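Local coordinates for PUM-HD domain-containing protein (Caenorhabditis elegans, PDB 7CGF) that binds PBE-containing RNA through its Pumilio homology domain, the part of the protein described here, and probably recognises mRNA 3' untranslated regions, at residues 137-140 / 141-144; 169-172 / 173-176; 251-254 / 255-259. The protein carries 2 engineered substitutions. All coordinates share one frame; numbering follows the deposited sequence.

Interaction 1. Residues 137-140 / 141-144; sequences KILS and QIRH
Ile138 O accepts two backbone bonds from the next turn of helix 132-142: Ile142 N reaches it at 3.2 Å with a nearly straight N-H...O angle of 164°, while Gln141 N donates at 3.0 Å. One residue on, Arg143 N donates to Leu139 O. Bonds of i+3 and i+4 type thus both occur here, Gln141 N and Ile142 N sharing one acceptor.

Among the side chains, Ser140 folds back on its own turn. With chi1 at 82°, OG lies between the backbone N and the carbonyl carbon, from where it donates to Lys137 O at 2.7 Å. Ser140 O in turn sits over one face of the His144 ring, offset toward the rim and 3.5 Å from CE1. Gln141 bends at chi2, and its OE1 comes in at the edge of the same ring, 3.0 Å from ND1, while its NE2 donates to Ile107 O. On the buried side, Leu139 CD2 packs on Ile142 CB at 4.4 Å.

Chemically, the serine hydroxyl supplements the backbone bonding of the turn, and the Gln141 amide fastens this part of helix 132-142 to Ile107, just before helix 110-113, within the Pumilio repeat array.

Interaction 2. Residues 169-172 / 173-176; sequences QYVQ and FIVD
The Phe173 ring has Ile174 CG1 over one face, 3.6 Å above the plane and displaced toward the rim, and Tyr170 O at its edge in the ring plane, 3.6 Å from CE1. A chi1 of 79° places CG between the backbone N and the carbonyl carbon, turning the ring back past the start of the helix to that carbonyl. An oxygen in this position faces the electropositive ring hydrogens, so the approach is probably mildly favourable electrostatically. The Tyr170 ring carries Gln169 CG over the centre of one face.

The other flat pair is polar. Gln172 NE2 donates to Asp176 OD1 at 2.8 Å with an N-H...O angle of 157°. The oxygen lies in the amide plane of Gln172, yet is itself met from above the carboxylate plane, the two planes being 48° apart. The bend of Gln172 at chi2 brings its amide round to the aspartate one turn ahead. Backbone bonding runs alongside, since Asp176 N donates to Gln172 O, so this pair of residues is joined twice. The amide is gripped at both ends, because Gln172 OE1 accepts from Gln209 NE2.

Val171 occupies the N-cap position, and its O receives both Ile174 N at 2.9 Å and Val175 N at 3.2 Å. Ile174 CD1 rests 3.8 Å from Val171 CB, an apolar contact across the first turn.

Within the all-helical Pumilio array, Phe173 and Tyr170 pack on helix 132-142 through Leu139 and Ile136 respectively. Ile174 faces Val159 and Ile163 of helix 155-165 and, with Phe173, touches Ile146 of helix 146-150.

Interaction 3. Residues 251-254 / 255-259; sequences TRVS and NNLFE
Asn255 N donates to Thr251 O at 2.9 Å, a regular i+4 bond near the end of helix 243-255. Its side chain runs beside that of Thr251, pointing the same way, with ND2 3.6 Å from Thr251 CG2.

Asn256 then leaves the helical path, with phi -131° and psi 42°. Its N donates to Val253 O at 3.2 Å and makes a weaker bond to Arg252 O. The side chain supplies the straighter link: ND2 donates to Arg252 O at 2.9 Å, with an N-H...O angle of 166°, in the carbonyl plane and on a lone pair. The first torsion sets CG beside the backbone N, which turns the amide back to the preceding helix. Asn256 is also the N-cap residue of helix 257-261, although its side chain makes no capping bond there.

Leu257 begins the new helix, and its CD1 lies 4.3 Å from Val253 CG1.

Within the all-helical Pumilio array of the PUM-HD, this helix-to-helix junction has partners in several helices. Val253 and Leu257 both meet Ile270 of helix 266-276, Leu257 also reaches Ala289 of helix 279-290 and Met303 of helix 299-304, and Arg252 forms a salt bridge to Asp222 of helix 221-225.

From the N terminus, interaction 1 comes first, on helix 132-142 and the residues that follow; interaction 2 follows at the entry to helix 172-178, and interaction 3 joins helices 243-255 and 257-261. Each is local, between adjoining segments, so none closes a long loop and the three run in series without nesting or crossing. Interactions 1 and 2 nevertheless meet in space, their centres 11 Å apart: Leu139 CD1 lies 3.7 Å from Tyr170 O, and Arg143 also packs on Phe173, joining the regions of helices 132-142 and 172-178, two helices intervening. Interaction 3 stands apart, its centre 34 Å from that of interaction 2. All three belong to the PUM-HD, and none touches the bound RNA.

Interaction 1. Residues 137-140 / 141-144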
ATOM      1  N   LYS A 137      13.784  14.145  10.974  1.00 22.93           N
ATOM      2  CA  LYS A 137      15.215  13.907  10.848  1.00 20.73           C
ATOM      3  C   LYS A 137      15.495  12.714   9.939  1.00 22.36           C
ATOM      4  O   LYS A 137      16.374  12.775   9.071  1.00 21.70           O
ATOM      5  CB  LYS A 137      15.818  13.704  12.243  1.00 20.23           C
ATOM      6  CG  LYS A 137      17.330  13.656  12.266  1.00 26.09           C
ATOM      7  CD  LYS A 137      17.890  13.663  13.691  1.00 28.79           C
ATOM      8  CE  LYS A 137      19.385  13.379  13.657  1.00 33.59           C
ATOM      9  NZ  LYS A 137      20.005  13.326  15.007  1.00 37.39           N
ATOM     10  N   ILE A 138      14.738  11.628  10.106  1.00 20.98           N
ATOM     11  CA  ILE A 138      14.892  10.468   9.224  1.00 20.66           C
ATOM     12  C   ILE A 138      14.550  10.838   7.785  1.00 22.32           C
ATOM     13  O   ILE A 138      15.276  10.483   6.845  1.00 20.90           O
ATOM     14  CB  ILE A 138      14.036   9.294   9.731  1.00 18.34           C
ATOM     15  CG1 ILE A 138      14.626   8.766  11.039  1.00 19.58           C
ATOM     16  CG2 ILE A 138      13.958   8.184   8.678  1.00 21.01           C
ATOM     17  CD1 ILE A 138      13.864   7.580  11.596  1.00 19.12           C
ATOM     18  N   LEU A 139      13.434  11.544   7.584  1.00 21.10           N
ATOM     19  CA  LEU A 139      13.024  11.898   6.227  1.00 20.39           C
ATOM     20  C   LEU A 139      14.042  12.804   5.553  1.00 24.09           C
ATOM     21  O   LEU A 139      14.213  12.741   4.329  1.00 25.03           O
ATOM     22  CB  LEU A 139      11.657  12.582   6.244  1.00 17.25           C
ATOM     23  CG  LEU A 139      10.475  11.691   6.608  1.00 22.32           C
ATOM     24  CD1 LEU A 139       9.158  12.445   6.478  1.00 24.91           C
ATOM     25  CD2 LEU A 139      10.495  10.458   5.735  1.00 29.90           C
ATOM     26  N   SER A 140      14.732  13.643   6.331  1.00 21.41           N
ATOM     27  CA  SER A 140      15.738  14.533   5.758  1.00 24.43           C
ATOM     28  C   SER A 140      16.851  13.752   5.063  1.00 24.92           C
ATOM     29  O   SER A 140      17.486  14.265   4.132  1.00 26.70           O
ATOM     30  CB  SER A 140      16.304  15.449   6.846  1.00 26.14           C
ATOM     31  OG  SER A 140      17.316  14.780   7.590  1.00 32.00           O
ATOM     32  N   GLN A 141      17.087  12.509   5.484  1.00 22.50           N
ATOM     33  CA  GLN A 141      18.030  11.630   4.802  1.00 19.97           C
ATOM     34  C   GLN A 141      17.381  10.910   3.626  1.00 22.43           C
ATOM     35  O   GLN A 141      18.005  10.751   2.570  1.00 25.36           O
ATOM     36  CB  GLN A 141      18.598  10.618   5.795  1.00 25.32           C
ATOM     37  CG  GLN A 141      19.646  11.218   6.708  1.00 24.75           C
ATOM     38  CD  GLN A 141      20.978  11.366   5.994  1.00 27.23           C
ATOM     39  OE1 GLN A 141      21.117  12.164   5.075  1.00 37.34           O
ATOM     40  NE2 GLN A 141      21.965  10.569   6.405  1.00 36.46           N
ATOM     41  N   ILE A 142      16.135  10.459   3.795  1.00 19.76           N
ATOM     42  CA  ILE A 142      15.385   9.853   2.696  1.00 21.40           C
ATOM     43  C   ILE A 142      15.320  10.804   1.507  1.00 22.14           C
ATOM     44  O   ILE A 142      15.291  10.361   0.347  1.00 22.29           O
ATOM     45  CB  ILE A 142      13.980   9.435   3.194  1.00 18.60           C
ATOM     46  CG1 ILE A 142      14.102   8.305   4.228  1.00 20.42           C
ATOM     47  CG2 ILE A 142      13.085   8.995   2.050  1.00 22.75           C
ATOM     48  CD1 ILE A 142      14.670   7.025   3.678  1.00 24.68           C
ATOM     49  N   ARG A 143      15.340  12.115   1.778  1.00 24.33           N
ATOM     50  CA  ARG A 143      15.320  13.143   0.737  1.00 27.43           C
ATOM     51  C   ARG A 143      16.373  12.882  -0.333  1.00 26.73           C
ATOM     52  O   ARG A 143      16.135  13.111  -1.529  1.00 27.99           O
ATOM     53  CB  ARG A 143      15.566  14.510   1.381  1.00 29.64           C
ATOM     54  CG  ARG A 143      14.470  15.525   1.210  1.00 32.97           C
ATOM     55  CD  ARG A 143      14.823  16.811   1.952  1.00 35.59           C
ATOM     56  NE  ARG A 143      13.702  17.250   2.779  1.00 42.64           N
ATOM     57  CZ  ARG A 143      12.733  18.047   2.343  1.00 38.34           C
ATOM     58  NH1 ARG A 143      11.733  18.389   3.153  1.00 36.49           N
ATOM     59  NH2 ARG A 143      12.771  18.501   1.096  1.00 34.02           N
ATOM     60  N   HIS A 144      17.544  12.399   0.081  1.00 24.17           N
ATOM     61  CA  HIS A 144      18.675  12.252  -0.827  1.00 27.25           C
ATOM     62  C   HIS A 144      18.508  11.115  -1.819  1.00 25.18           C
ATOM     63  O   HIS A 144      19.234  11.086  -2.822  1.00 25.54           O
ATOM     64  CB  HIS A 144      19.962  12.042  -0.026  1.00 30.59           C
ATOM     65  CG  HIS A 144      20.248  13.150   0.926  1.00 31.68           C
ATOM     66  ND1 HIS A 144      20.548  12.939   2.254  1.00 34.16           N
ATOM     67  CD2 HIS A 144      20.250  14.491   0.746  1.00 35.66           C
ATOM     68  CE1 HIS A 144      20.741  14.102   2.848  1.00 32.55           C
ATOM     69  NE2 HIS A 144      20.556  15.060   1.958  1.00 42.47           N
TER

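Interaction 2. Residues 169-172 / 173-176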
ATOM      1  N   GLN A 169       2.425  18.174   5.531  1.00 23.43           N
ATOM      2  CA  GLN A 169       3.360  19.222   5.141  1.00 25.40           C
ATOM      3  C   GLN A 169       4.795  18.718   5.101  1.00 29.64           C
ATOM      4  O   GLN A 169       5.613  19.263   4.353  1.00 28.97           O
ATOM      5  CB  GLN A 169       3.250  20.422   6.087  1.00 32.63           C
ATOM      6  CG  GLN A 169       3.715  20.145   7.502  1.00 33.38           C
ATOM      7  CD  GLN A 169       3.693  21.385   8.378  1.00 39.92           C
ATOM      8  OE1 GLN A 169       2.862  21.503   9.276  1.00 47.67           O
ATOM      9  NE2 GLN A 169       4.610  22.309   8.125  1.00 42.40           N
ATOM     10  N   TYR A 170       5.118  17.674   5.863  1.00 24.62           N
ATOM     11  CA  TYR A 170       6.483  17.173   5.925  1.00 23.68           C
ATOM     12  C   TYR A 170       6.766  16.064   4.915  1.00 22.49           C
ATOM     13  O   TYR A 170       7.894  15.563   4.877  1.00 22.71           O
ATOM     14  CB  TYR A 170       6.809  16.692   7.350  1.00 24.76           C
ATOM     15  CG  TYR A 170       6.621  17.784   8.380  1.00 28.76           C
ATOM     16  CD1 TYR A 170       7.422  18.920   8.364  1.00 31.90           C
ATOM     17  CD2 TYR A 170       5.629  17.690   9.353  1.00 31.76           C
ATOM     18  CE1 TYR A 170       7.248  19.935   9.298  1.00 35.40           C
ATOM     19  CE2 TYR A 170       5.445  18.701  10.291  1.00 32.15           C
ATOM     20  CZ  TYR A 170       6.260  19.815  10.255  1.00 35.04           C
ATOM     21  OH  TYR A 170       6.082  20.819  11.180  1.00 39.25           O
ATOM     22  N   VAL A 171       5.789  15.673   4.094  1.00 19.12           N
ATOM     23  CA  VAL A 171       6.059  14.786   2.965  1.00 19.87           C
ATOM     24  C   VAL A 171       5.874  15.503   1.641  1.00 19.60           C
ATOM     25  O   VAL A 171       5.780  14.853   0.597  1.00 19.78           O
ATOM     26  CB  VAL A 171       5.207  13.506   3.016  1.00 18.75           C
ATOM     27  CG1 VAL A 171       5.548  12.700   4.270  1.00 24.22           C
ATOM     28  CG2 VAL A 171       3.712  13.831   2.961  1.00 20.69           C
ATOM     29  N   GLN A 172       5.785  16.838   1.660  1.00 18.96           N
ATOM     30  CA  GLN A 172       5.729  17.580   0.404  1.00 19.44           C
ATOM     31  C   GLN A 172       6.877  17.200  -0.530  1.00 19.40           C
ATOM     32  O   GLN A 172       6.678  17.130  -1.747  1.00 18.20           O
ATOM     33  CB  GLN A 172       5.745  19.087   0.685  1.00 19.99           C
ATOM     34  CG  GLN A 172       5.529  19.927  -0.566  1.00 20.69           C
ATOM     35  CD  GLN A 172       4.180  19.703  -1.193  1.00 19.76           C
ATOM     36  OE1 GLN A 172       3.147  19.707  -0.518  1.00 27.25           O
ATOM     37  NE2 GLN A 172       4.172  19.507  -2.504  1.00 22.06           N
ATOM     38  N   PHE A 173       8.063  16.902   0.016  1.00 20.05           N
ATOM     39  CA  PHE A 173       9.188  16.544  -0.842  1.00 19.25           C
ATOM     40  C   PHE A 173       8.929  15.252  -1.599  1.00 20.76           C
ATOM     41  O   PHE A 173       9.492  15.047  -2.684  1.00 18.50           O
ATOM     42  CB  PHE A 173      10.490  16.457  -0.033  1.00 22.56           C
ATOM     43  CG  PHE A 173      10.661  15.176   0.749  1.00 18.71           C
ATOM     44  CD1 PHE A 173      10.130  15.049   2.031  1.00 19.72           C
ATOM     45  CD2 PHE A 173      11.381  14.123   0.219  1.00 20.42           C
ATOM     46  CE1 PHE A 173      10.295  13.871   2.749  1.00 22.75           C
ATOM     47  CE2 PHE A 173      11.557  12.934   0.940  1.00 22.72           C
ATOM     48  CZ  PHE A 173      11.018  12.816   2.203  1.00 24.95           C
ATOM     49  N   ILE A 174       8.079  14.371  -1.054  1.00 17.04           N
ATOM     50  CA  ILE A 174       7.698  13.152  -1.767  1.00 17.03           C
ATOM     51  C   ILE A 174       6.701  13.469  -2.875  1.00 15.86           C
ATOM     52  O   ILE A 174       6.801  12.944  -3.990  1.00 15.99           O
ATOM     53  CB  ILE A 174       7.123  12.110  -0.780  1.00 19.31           C
ATOM     54  CG1 ILE A 174       8.172  11.731   0.267  1.00 21.42           C
ATOM     55  CG2 ILE A 174       6.555  10.892  -1.547  1.00 20.39           C
ATOM     56  CD1 ILE A 174       7.594  10.920   1.458  1.00 18.08           C
ATOM     57  N   VAL A 175       5.733  14.338  -2.588  1.00 15.61           N
ATOM     58  CA  VAL A 175       4.790  14.781  -3.611  1.00 15.47           C
ATOM     59  C   VAL A 175       5.537  15.470  -4.751  1.00 15.53           C
ATOM     60  O   VAL A 175       5.275  15.202  -5.927  1.00 17.42           O
ATOM     61  CB  VAL A 175       3.727  15.698  -2.975  1.00 16.70           C
ATOM     62  CG1 VAL A 175       2.797  16.265  -4.035  1.00 20.67           C
ATOM     63  CG2 VAL A 175       2.908  14.921  -1.926  1.00 19.76           C
ATOM     64  N   ASP A 176       6.494  16.347  -4.422  1.00 16.31           N
ATOM     65  CA  ASP A 176       7.269  17.034  -5.460  1.00 18.02           C
ATOM     66  C   ASP A 176       8.147  16.071  -6.248  1.00 18.53           C
ATOM     67  O   ASP A 176       8.557  16.391  -7.374  1.00 16.59           O
ATOM     68  CB  ASP A 176       8.153  18.138  -4.857  1.00 18.30           C
ATOM     69  CG  ASP A 176       7.346  19.285  -4.237  1.00 22.67           C
ATOM     70  OD1 ASP A 176       6.135  19.391  -4.509  1.00 22.65           O
ATOM     71  OD2 ASP A 176       7.940  20.088  -3.480  1.00 23.50           O
TER

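Interaction 3. Residues 251-254 / 255-259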
ATOM      1  N   THR A 251     -17.482  10.251 -16.933  1.00 18.65           N
ATOM      2  CA  THR A 251     -17.786  10.691 -18.291  1.00 23.09           C
ATOM      3  C   THR A 251     -16.927   9.947 -19.295  1.00 20.69           C
ATOM      4  O   THR A 251     -17.424   9.481 -20.326  1.00 21.51           O
ATOM      5  CB  THR A 251     -17.577  12.200 -18.427  1.00 23.17           C
ATOM      6  OG1 THR A 251     -18.477  12.888 -17.554  1.00 25.22           O
ATOM      7  CG2 THR A 251     -17.814  12.672 -19.852  1.00 26.07           C
ATOM      8  N   ARG A 252     -15.631   9.812 -19.001  1.00 21.06           N
ATOM      9  CA  ARG A 252     -14.738   9.130 -19.933  1.00 23.50           C
ATOM     10  C   ARG A 252     -15.078   7.648 -20.049  1.00 20.99           C
ATOM     11  O   ARG A 252     -15.075   7.091 -21.157  1.00 21.46           O
ATOM     12  CB  ARG A 252     -13.286   9.314 -19.500  1.00 23.20           C
ATOM     13  CG  ARG A 252     -12.307   8.802 -20.538  1.00 26.35           C
ATOM     14  CD  ARG A 252     -10.941   9.431 -20.386  1.00 34.36           C
ATOM     15  NE  ARG A 252     -10.082   9.048 -21.501  1.00 36.34           N
ATOM     16  CZ  ARG A 252      -9.874   9.806 -22.570  1.00 38.03           C
ATOM     17  NH1 ARG A 252     -10.445  11.003 -22.657  1.00 31.77           N
ATOM     18  NH2 ARG A 252      -9.086   9.373 -23.546  1.00 32.09           N
ATOM     19  N   VAL A 253     -15.331   6.998 -18.909  1.00 19.25           N
ATOM     20  CA  VAL A 253     -15.706   5.586 -18.886  1.00 22.83           C
ATOM     21  C   VAL A 253     -17.005   5.372 -19.642  1.00 20.12           C
ATOM     22  O   VAL A 253     -17.129   4.438 -20.443  1.00 24.46           O
ATOM     23  CB  VAL A 253     -15.803   5.096 -17.429  1.00 24.78           C
ATOM     24  CG1 VAL A 253     -16.514   3.761 -17.353  1.00 29.52           C
ATOM     25  CG2 VAL A 253     -14.398   4.999 -16.807  1.00 23.39           C
ATOM     26  N   SER A 254     -17.996   6.232 -19.406  1.00 18.70           N
ATOM     27  CA  SER A 254     -19.281   6.067 -20.078  1.00 21.45           C
ATOM     28  C   SER A 254     -19.157   6.267 -21.578  1.00 23.77           C
ATOM     29  O   SER A 254     -19.767   5.522 -22.356  1.00 26.28           O
ATOM     30  CB  SER A 254     -20.306   7.038 -19.494  1.00 20.73           C
ATOM     31  OG  SER A 254     -20.551   6.713 -18.138  1.00 24.89           O
ATOM     32  N   ASN A 255     -18.372   7.260 -22.006  1.00 23.26           N
ATOM     33  CA  ASN A 255     -18.202   7.509 -23.430  1.00 23.72           C
ATOM     34  C   ASN A 255     -17.418   6.411 -24.128  1.00 25.87           C
ATOM     35  O   ASN A 255     -17.474   6.317 -25.359  1.00 28.58           O
ATOM     36  CB  ASN A 255     -17.517   8.858 -23.663  1.00 23.69           C
ATOM     37  CG  ASN A 255     -18.419  10.034 -23.331  1.00 29.67           C
ATOM     38  OD1 ASN A 255     -19.642   9.896 -23.281  1.00 36.08           O
ATOM     39  ND2 ASN A 255     -17.820  11.199 -23.120  1.00 29.24           N
ATOM     40  N   ASN A 256     -16.689   5.584 -23.382  1.00 23.37           N
ATOM     41  CA  ASN A 256     -15.871   4.523 -23.954  1.00 23.93           C
ATOM     42  C   ASN A 256     -16.133   3.208 -23.244  1.00 25.85           C
ATOM     43  O   ASN A 256     -15.210   2.431 -22.988  1.00 22.98           O
ATOM     44  CB  ASN A 256     -14.394   4.893 -23.889  1.00 23.12           C
ATOM     45  CG  ASN A 256     -14.094   6.174 -24.635  1.00 28.07           C
ATOM     46  OD1 ASN A 256     -13.880   6.158 -25.848  1.00 37.37           O
ATOM     47  ND2 ASN A 256     -14.109   7.296 -23.924  1.00 27.68           N
ATOM     48  N   LEU A 257     -17.410   2.930 -22.953  1.00 21.49           N
ATOM     49  CA  LEU A 257     -17.769   1.886 -21.992  1.00 21.56           C
ATOM     50  C   LEU A 257     -17.357   0.502 -22.475  1.00 24.21           C
ATOM     51  O   LEU A 257     -16.822  -0.296 -21.698  1.00 20.86           O
ATOM     52  CB  LEU A 257     -19.274   1.923 -21.712  1.00 22.08           C
ATOM     53  CG  LEU A 257     -19.789   0.888 -20.704  1.00 23.47           C
ATOM     54  CD1 LEU A 257     -19.204   1.118 -19.320  1.00 23.87           C
ATOM     55  CD2 LEU A 257     -21.310   0.876 -20.642  1.00 26.04           C
ATOM     56  N   PHE A 258     -17.618   0.185 -23.742  1.00 22.98           N
ATOM     57  CA  PHE A 258     -17.280  -1.150 -24.217  1.00 21.78           C
ATOM     58  C   PHE A 258     -15.778  -1.399 -24.148  1.00 23.30           C
ATOM     59  O   PHE A 258     -15.341  -2.466 -23.701  1.00 22.94           O
ATOM     60  CB  PHE A 258     -17.794  -1.356 -25.638  1.00 25.54           C
ATOM     61  CG  PHE A 258     -17.606  -2.749 -26.126  1.00 26.48           C
ATOM     62  CD1 PHE A 258     -18.410  -3.767 -25.652  1.00 29.67           C
ATOM     63  CD2 PHE A 258     -16.603  -3.054 -27.025  1.00 29.04           C
ATOM     64  CE1 PHE A 258     -18.235  -5.070 -26.084  1.00 32.05           C
ATOM     65  CE2 PHE A 258     -16.425  -4.353 -27.455  1.00 30.52           C
ATOM     66  CZ  PHE A 258     -17.239  -5.358 -26.979  1.00 28.88           C
ATOM     67  N   GLU A 259     -14.971  -0.421 -24.559  1.00 23.56           N
ATOM     68  CA  GLU A 259     -13.526  -0.615 -24.528  1.00 24.29           C
ATOM     69  C   GLU A 259     -13.017  -0.778 -23.098  1.00 23.41           C
ATOM     70  O   GLU A 259     -12.221  -1.681 -22.823  1.00 23.24           O
ATOM     71  CB  GLU A 259     -12.823   0.547 -25.227  1.00 28.55           C
ATOM     72  CG  GLU A 259     -12.929   0.483 -26.748  1.00 36.50           C
ATOM     73  CD  GLU A 259     -12.498  -0.867 -27.301  1.00 43.22           C
ATOM     74  OE1 GLU A 259     -11.336  -1.267 -27.056  1.00 39.05           O
ATOM     75  OE2 GLU A 259     -13.328  -1.534 -27.964  1.00 40.00           O
TER